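PDB 6NQI: Pre-mRNA splicing factor PRP8 from Cyanidioschyzon merolae, which probably binds U2, U5 and U6 snRNAs and intronic RNA in the spliceosome, and is represented here by its RNase H-like (RH) domain. Local coordinates for residues A118-L122 with P123-D127; E148-V152 with W153-A157. All coordinates share one frame; numbering follows the deposited sequence.

Contact 1: A118-L122 with P123-D127; sequences ALMAL and PEIRD
Leu122 and Pro123 form the N-terminal start of helix 123-130 in the RNase H-like domain, where a 3-10 turn hands over to the helix through an N-cap and a proline. Leu122 is the N-cap, and its O receives the N-H of Arg126 in a nearly straight bond (N to O 3.0 Å, 176° at the hydrogen), while its own N bonds Leu119 O at 2.9 Å in the turn before. Pro123 follows as the first helical residue, a place where a missing N-H costs no helical bond. Its ring lies beside Leu122, where Pro123 CD lies 4.0 Å from Leu122 CB, and also touches Leu174 of helix 170-176. A glycine in its place would remove that ring, which would probably leave the side of Leu122 less covered and the chain freer to turn as the helix begins. Leu122 CB also reaches Ile125 CG1 at 4.2 Å, and both side chains also meet Leu195 of a neighbouring loop. Met120 starts out from the helix but returns: CG is anti to the backbone N (chi1 -159°), and bends at chi2 (62°) and chi3 carry the end of the chain back across Arg126 at about a right angle. Its methyl CE thereby ends 3.6 Å from Arg126 CA.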
loop_
_atom_site.group_PDB
_atom_site.type_symbol
_atom_site.label_atom_id
_atom_site.label_comp_id
_atom_site.label_asym_id
_atom_site.label_seq_id
_atom_site.Cartn_x
_atom_site.Cartn_y
_atom_site.Cartn_z
ATOM N N ALA A 118 -6.345 5.450 -0.725
ATOM C CA ALA A 118 -7.348 5.661 -1.762
ATOM C C ALA A 118 -7.524 4.433 -2.650
ATOM O O ALA A 118 -8.545 4.322 -3.339
ATOM C CB ALA A 118 -6.992 6.897 -2.596
ATOM N N LEU A 119 -6.586 3.480 -2.616
ATOM C CA LEU A 119 -6.803 2.260 -3.386
ATOM C C LEU A 119 -8.063 1.514 -2.940
ATOM O O LEU A 119 -8.580 0.673 -3.692
ATOM C CB LEU A 119 -5.592 1.340 -3.280
ATOM C CG LEU A 119 -4.414 1.886 -4.047
ATOM C CD1 LEU A 119 -3.194 0.964 -3.899
ATOM C CD2 LEU A 119 -4.833 2.088 -5.498
ATOM N N MET A 120 -8.585 1.837 -1.753
ATOM C CA MET A 120 -9.838 1.258 -1.289
ATOM C C MET A 120 -10.962 1.468 -2.286
ATOM O O MET A 120 -11.979 0.774 -2.214
ATOM C CB MET A 120 -10.231 1.888 0.053
ATOM C CG MET A 120 -11.207 1.067 0.881
ATOM S SD MET A 120 -10.452 -0.500 1.292
ATOM C CE MET A 120 -11.379 -1.612 0.236
ATOM N N ALA A 121 -10.778 2.385 -3.231
ATOM C CA ALA A 121 -11.760 2.698 -4.252
ATOM C C ALA A 121 -11.714 1.769 -5.466
ATOM O O ALA A 121 -12.664 1.779 -6.256
ATOM C CB ALA A 121 -11.548 4.146 -4.700
ATOM N N LEU A 122 -10.683 0.934 -5.617
ATOM C CA LEU A 122 -10.658 0.041 -6.772
ATOM C C LEU A 122 -11.644 -1.102 -6.531
ATOM O O LEU A 122 -11.624 -1.710 -5.455
ATOM C CB LEU A 122 -9.236 -0.483 -7.000
ATOM C CG LEU A 122 -8.177 0.577 -7.419
ATOM C CD1 LEU A 122 -6.806 -0.006 -7.786
ATOM C CD2 LEU A 122 -8.657 1.494 -8.560
ATOM N N PRO A 123 -12.554 -1.383 -7.469
ATOM C CA PRO A 123 -13.624 -2.350 -7.169
ATOM C C PRO A 123 -13.129 -3.770 -6.928
ATOM O O PRO A 123 -13.733 -4.496 -6.127
ATOM C CB PRO A 123 -14.547 -2.250 -8.398
ATOM C CG PRO A 123 -14.239 -0.917 -9.001
ATOM C CD PRO A 123 -12.766 -0.735 -8.769
ATOM N N GLU A 124 -12.050 -4.189 -7.591
ATOM C CA GLU A 124 -11.527 -5.533 -7.371
ATOM C C GLU A 124 -11.081 -5.705 -5.922
ATOM O O GLU A 124 -11.352 -6.733 -5.297
ATOM C CB GLU A 124 -10.371 -5.783 -8.340
ATOM C CG GLU A 124 -10.286 -7.153 -8.996
ATOM C CD GLU A 124 -9.964 -7.015 -10.483
ATOM O OE1 GLU A 124 -8.817 -6.580 -10.812
ATOM O OE2 GLU A 124 -10.843 -7.358 -11.314
ATOM N N ILE A 125 -10.398 -4.690 -5.378
ATOM C CA ILE A 125 -9.899 -4.726 -4.004
ATOM C C ILE A 125 -11.041 -4.614 -3.010
ATOM O O ILE A 125 -11.095 -5.333 -2.008
ATOM C CB ILE A 125 -8.892 -3.585 -3.759
ATOM C CG1 ILE A 125 -7.693 -3.658 -4.700
ATOM C CG2 ILE A 125 -8.443 -3.603 -2.301
ATOM C CD1 ILE A 125 -6.957 -4.937 -4.635
ATOM N N ARG A 126 -11.921 -3.644 -3.225
ATOM C CA ARG A 126 -13.061 -3.479 -2.336
ATOM C C ARG A 126 -13.875 -4.771 -2.255
ATOM O O ARG A 126 -14.253 -5.215 -1.160
ATOM C CB ARG A 126 -13.881 -2.284 -2.809
ATOM C CG ARG A 126 -15.052 -1.934 -1.965
ATOM C CD ARG A 126 -15.923 -0.955 -2.738
ATOM N NE ARG A 126 -16.270 -1.482 -4.058
ATOM C CZ ARG A 126 -16.944 -0.808 -4.982
ATOM N NH1 ARG A 126 -17.366 0.429 -4.743
ATOM N NH2 ARG A 126 -17.200 -1.379 -6.149
ATOM N N ASP A 127 -14.090 -5.418 -3.406
ATOM C CA ASP A 127 -14.883 -6.637 -3.471
ATOM C C ASP A 127 -14.166 -7.820 -2.838
ATOM O O ASP A 127 -14.803 -8.634 -2.148
ATOM C CB ASP A 127 -15.239 -6.937 -4.921
ATOM C CG ASP A 127 -16.301 -5.997 -5.458
ATOM O OD1 ASP A 127 -16.911 -5.278 -4.630
ATOM O OD2 ASP A 127 -16.537 -5.976 -6.695
#

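Contact 2: E148-V152 with W153-A157; sequences EHVPV and WIASA
Pro151 lays its CB over one face of the Trp153 indole at the N-cap of helix 152-168 in the RNase H-like domain, a CH-pi contact between side chains two residues apart. Trp153 CG sits between its backbone N and carbonyl carbon (chi1 62°), which folds the indole back toward the preceding loop. Pro151 CB consequently stands 3.6 Å from the centroid of the six-membered ring of Trp153 and only 4° off its normal, with CG above the CZ2 side. Trp7 adds a further ring contact to the same indole. Elsewhere on this turn the packing is aliphatic. Val150 crosses Ile154 at about a right angle, its CB 3.6 Å from Ile154 CG2, and its CG2 branch reaches on to Ala155 CB at 3.9 Å. This last pair, the residue before the cap with the fourth after it, forms a hydrophobic staple. The proline cap has no side-chain acceptor for the first-turn N-H groups, but its carbonyl serves the helix: Pro151 O accepts Ala155 N at 3.2 Å and 165°, plus a weak bond from Ile154 N. One residue on, Val152 O takes the N-H of Ser156, with N and O 2.9 Å apart.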
loop_
_atom_site.group_PDB
_atom_site.type_symbol
_atom_site.label_atom_id
_atom_site.label_comp_id
_atom_site.label_asym_id
_atom_site.label_seq_id
_atom_site.Cartn_x
_atom_site.Cartn_y
_atom_site.Cartn_z
ATOM N N GLU A 148 7.801 -2.574 -18.772
ATOM C CA GLU A 148 8.102 -2.992 -20.135
ATOM C C GLU A 148 8.388 -1.815 -21.055
ATOM O O GLU A 148 9.174 -1.941 -22.000
ATOM C CB GLU A 148 6.913 -3.754 -20.710
ATOM C CG GLU A 148 6.694 -5.103 -20.123
ATOM C CD GLU A 148 7.666 -6.099 -20.690
ATOM O OE1 GLU A 148 7.369 -6.676 -21.772
ATOM O OE2 GLU A 148 8.741 -6.266 -20.059
ATOM N N HIS A 149 7.761 -0.674 -20.792
ATOM C CA HIS A 149 7.729 0.436 -21.732
ATOM C C HIS A 149 8.186 1.763 -21.167
ATOM O O HIS A 149 8.455 2.678 -21.958
ATOM C CB HIS A 149 6.321 0.620 -22.308
ATOM C CG HIS A 149 5.766 -0.598 -22.978
ATOM N ND1 HIS A 149 5.174 -1.630 -22.285
ATOM C CD2 HIS A 149 5.717 -0.944 -24.289
ATOM C CE1 HIS A 149 4.791 -2.563 -23.137
ATOM N NE2 HIS A 149 5.110 -2.173 -24.359
ATOM N N VAL A 150 8.224 1.930 -19.850
ATOM C CA VAL A 150 8.652 3.195 -19.263
ATOM C C VAL A 150 9.780 2.889 -18.292
ATOM O O VAL A 150 9.948 1.738 -17.858
ATOM C CB VAL A 150 7.497 3.919 -18.529
ATOM C CG1 VAL A 150 6.296 4.129 -19.444
ATOM C CG2 VAL A 150 7.126 3.179 -17.233
ATOM N N PRO A 151 10.575 3.894 -17.944
ATOM C CA PRO A 151 11.557 3.713 -16.876
ATOM C C PRO A 151 10.849 3.628 -15.538
ATOM O O PRO A 151 9.662 3.936 -15.411
ATOM C CB PRO A 151 12.430 4.962 -16.985
ATOM C CG PRO A 151 12.347 5.314 -18.426
ATOM C CD PRO A 151 10.938 5.009 -18.837
ATOM N N VAL A 152 11.605 3.220 -14.517
ATOM C CA VAL A 152 11.003 2.978 -13.206
ATOM C C VAL A 152 10.405 4.259 -12.638
ATOM O O VAL A 152 9.330 4.240 -12.030
ATOM C CB VAL A 152 12.038 2.356 -12.250
ATOM C CG1 VAL A 152 11.490 2.327 -10.832
ATOM C CG2 VAL A 152 12.373 0.934 -12.703
ATOM N N TRP A 153 11.076 5.399 -12.838
ATOM C CA TRP A 153 10.555 6.630 -12.248
ATOM C C TRP A 153 9.212 7.035 -12.856
ATOM O O TRP A 153 8.367 7.593 -12.146
ATOM C CB TRP A 153 11.572 7.771 -12.357
ATOM C CG TRP A 153 12.020 8.239 -13.731
ATOM C CD1 TRP A 153 11.425 9.206 -14.501
ATOM C CD2 TRP A 153 13.188 7.821 -14.456
ATOM N NE1 TRP A 153 12.142 9.400 -15.661
ATOM C CE2 TRP A 153 13.226 8.560 -15.657
ATOM C CE3 TRP A 153 14.197 6.883 -14.215
ATOM C CZ2 TRP A 153 14.228 8.386 -16.606
ATOM C CZ3 TRP A 153 15.187 6.716 -15.159
ATOM C CH2 TRP A 153 15.196 7.460 -16.339
ATOM N N ILE A 154 8.993 6.748 -14.148
ATOM C CA ILE A 154 7.716 7.054 -14.794
ATOM C C ILE A 154 6.602 6.177 -14.239
ATOM O O ILE A 154 5.486 6.652 -14.008
ATOM C CB ILE A 154 7.824 6.923 -16.322
ATOM C CG1 ILE A 154 8.640 8.076 -16.894
ATOM C CG2 ILE A 154 6.444 6.980 -16.945
ATOM C CD1 ILE A 154 8.028 9.427 -16.593
ATOM N N ALA A 155 6.871 4.881 -14.054
ATOM C CA ALA A 155 5.874 3.983 -13.477
ATOM C C ALA A 155 5.517 4.405 -12.059
ATOM O O ALA A 155 4.335 4.446 -11.681
ATOM C CB ALA A 155 6.408 2.553 -13.475
ATOM N N SER A 156 6.533 4.749 -11.274
ATOM C CA SER A 156 6.312 5.239 -9.922
ATOM C C SER A 156 5.429 6.480 -9.932
ATOM O O SER A 156 4.438 6.566 -9.195
ATOM C CB SER A 156 7.677 5.545 -9.289
ATOM O OG SER A 156 7.568 6.280 -8.089
ATOM N N ALA A 157 5.785 7.459 -10.774
ATOM C CA ALA A 157 5.032 8.705 -10.851
ATOM C C ALA A 157 3.602 8.464 -11.323
ATOM O O ALA A 157 2.669 9.136 -10.872
ATOM C CB ALA A 157 5.759 9.688 -11.769
#

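Contacts 1 and 2 are two solutions to one problem, how a loop enters a helix: in 118-127 the proline is the first helical residue behind a leucine cap, in 148-157 it is the cap itself. They follow in series along the chain and do not touch, their centres 23 Å apart and nearest atoms about 11 Å. Helix 152-168 nevertheless connects them. Contact 2 builds its first turn, and further along the same helix Leu163 and Leu166 pack on Leu119 of contact 1, and Leu166 on Leu122 as well. The surroundings differ: contact 1 also meets Trp29 of the central sheet, whereas contact 2, its centre about 18 Å from the centre of the chain, borders Trp7 and Glu201.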